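Local coordinates for protein putative Transcriptional Regulator (PDB 2IA2) that probably regulates transcription as a dimeric IclR-family repressor or activator, binding DNA through a winged helix-turn-helix domain, at residues I27-H32 with R44-T49. Sequence-based numbering, arbitrary orientation.
Sequences IRCFDH and RATDLT
Cys-29 meets Ala-45 and Thr-46 at the C-terminal side of helix 18-28 and of helix 39-46, in the winged helix-turn-helix domain of an IclR-type regulator. CB of Cys-29 points across the gap and makes the closest approaches: it lies 3.9 Å from Ala-45 CB and 4.0 Å from Thr-46 CG2. The two methyls sit 4.6 Å apart (Ala-45 CB to Thr-46 CG2), so the cysteine methylene faces the pair of them. With chi1 at 87°, SG lies between the backbone N and the carbonyl carbon, and this turns the sulfur over one face of the Phe-30 ring, 4.0 Å above its plane and offset toward the rim. SG of Cys-29 remains somewhat farther from the methyls, 4.3 Å from Thr-46 CG2 and 4.4 Å from Ala-45 CB. The contact is small and wholly apolar, burying 94 Å² in all; it packs the residue after helix 18-28 against the last turn of helix 39-46, the first helix of the helix-turn-helix. Directly beyond, Asp-47, with positive phi, forms a Schellman motif after that turn, and Thr-49 stands at the N-cap position of helix 50-63, the probable recognition helix. On the cysteine side, Arg-37 donates from NH2 to Cys-29 O. Thr-46 splits its branches: CG2, anti to the carbonyl carbon, touches the cysteine, whereas OG1 is hydrogen-bonded back to Val-42 O in its own helix.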
# COMPACT_ATOMS: atom_id res chain seq x y z
N ILE A 27 -18.24 -3.22 -8.56
CA ILE A 27 -17.02 -2.40 -8.63
C ILE A 27 -15.85 -3.35 -8.87
O ILE A 27 -15.00 -3.06 -9.72
CB ILE A 27 -16.74 -1.63 -7.29
CG1 ILE A 27 -17.78 -0.53 -7.09
CG2 ILE A 27 -15.31 -1.05 -7.26
CD1 ILE A 27 -17.70 0.16 -5.72
N ARG A 28 -15.82 -4.50 -8.17
CA ARG A 28 -14.68 -5.44 -8.28
C ARG A 28 -14.59 -6.15 -9.65
O ARG A 28 -13.54 -6.73 -9.98
CB ARG A 28 -14.77 -6.58 -7.21
CG ARG A 28 -14.68 -6.14 -5.77
CD ARG A 28 -13.32 -6.05 -5.22
NE ARG A 28 -12.45 -7.22 -5.46
CZ ARG A 28 -12.13 -8.13 -4.54
NH1 ARG A 28 -12.66 -8.05 -3.32
NH2 ARG A 28 -11.29 -9.11 -4.83
N CYS A 29 -15.66 -6.15 -10.42
CA CYS A 29 -15.63 -6.88 -11.69
C CYS A 29 -14.83 -6.18 -12.81
O CYS A 29 -14.55 -6.79 -13.83
CB CYS A 29 -17.05 -7.33 -12.15
SG CYS A 29 -17.89 -6.04 -13.11
N PHE A 30 -14.42 -4.92 -12.59
CA PHE A 30 -13.44 -4.24 -13.46
C PHE A 30 -11.97 -4.55 -13.13
O PHE A 30 -11.57 -4.64 -11.97
CB PHE A 30 -13.73 -2.72 -13.47
CG PHE A 30 -15.18 -2.41 -13.82
CD1 PHE A 30 -16.12 -2.32 -12.83
CD2 PHE A 30 -15.59 -2.27 -15.15
CE1 PHE A 30 -17.49 -2.11 -13.10
CE2 PHE A 30 -16.99 -2.03 -15.46
CZ PHE A 30 -17.91 -1.93 -14.44
N ASP A 31 -11.17 -4.78 -14.14
CA ASP A 31 -9.77 -5.05 -13.91
C ASP A 31 -8.99 -4.88 -15.20
O ASP A 31 -9.50 -4.29 -16.19
CB ASP A 31 -9.59 -6.44 -13.33
CG ASP A 31 -10.25 -7.51 -14.18
OD1 ASP A 31 -10.41 -7.32 -15.43
OD2 ASP A 31 -10.63 -8.54 -13.61
N HIS A 32 -7.78 -5.41 -15.20
CA HIS A 32 -6.89 -5.20 -16.32
C HIS A 32 -7.47 -5.79 -17.63
O HIS A 32 -7.37 -5.19 -18.71
CB HIS A 32 -5.49 -5.79 -16.04
CG HIS A 32 -4.62 -5.81 -17.25
ND1 HIS A 32 -3.95 -4.69 -17.70
CD2 HIS A 32 -4.34 -6.80 -18.13
CE1 HIS A 32 -3.27 -5.00 -18.80
NE2 HIS A 32 -3.48 -6.28 -19.07
N ARG A 44 -23.15 -11.07 -16.17
CA ARG A 44 -22.41 -12.33 -16.26
C ARG A 44 -21.27 -12.44 -15.25
O ARG A 44 -21.07 -13.47 -14.66
CB ARG A 44 -21.82 -12.49 -17.64
CG ARG A 44 -21.35 -13.92 -18.00
CD ARG A 44 -20.40 -13.88 -19.21
NE ARG A 44 -20.13 -15.21 -19.77
CZ ARG A 44 -19.40 -15.43 -20.89
NH1 ARG A 44 -18.86 -14.41 -21.57
NH2 ARG A 44 -19.19 -16.69 -21.35
N ALA A 45 -20.51 -11.37 -15.08
CA ALA A 45 -19.34 -11.38 -14.21
C ALA A 45 -19.67 -11.45 -12.71
O ALA A 45 -18.82 -11.86 -11.90
CB ALA A 45 -18.50 -10.16 -14.48
N THR A 46 -20.91 -11.07 -12.34
CA THR A 46 -21.28 -10.96 -10.96
C THR A 46 -22.38 -11.96 -10.62
O THR A 46 -22.95 -11.94 -9.50
CB THR A 46 -21.78 -9.54 -10.63
OG1 THR A 46 -22.84 -9.22 -11.53
CG2 THR A 46 -20.66 -8.46 -10.82
N ASP A 47 -22.71 -12.85 -11.58
CA ASP A 47 -23.75 -13.88 -11.35
C ASP A 47 -25.14 -13.27 -11.14
O ASP A 47 -26.00 -13.82 -10.44
CB ASP A 47 -23.34 -14.77 -10.18
CG ASP A 47 -22.22 -15.73 -10.54
OD1 ASP A 47 -22.09 -16.13 -11.75
OD2 ASP A 47 -21.51 -16.14 -9.60
N LEU A 48 -25.36 -12.13 -11.78
CA LEU A 48 -26.61 -11.36 -11.65
C LEU A 48 -27.38 -11.45 -12.97
O LEU A 48 -26.97 -12.16 -13.88
CB LEU A 48 -26.33 -9.88 -11.26
CG LEU A 48 -25.74 -9.71 -9.84
CD1 LEU A 48 -25.56 -8.27 -9.55
CD2 LEU A 48 -26.57 -10.43 -8.70
N THR A 49 -28.49 -10.73 -13.07
CA THR A 49 -29.25 -10.60 -14.32
C THR A 49 -29.08 -9.16 -14.81
O THR A 49 -28.58 -8.31 -14.07
CB THR A 49 -30.73 -10.84 -14.09
OG1 THR A 49 -31.20 -9.91 -13.12
CG2 THR A 49 -31.00 -12.28 -13.49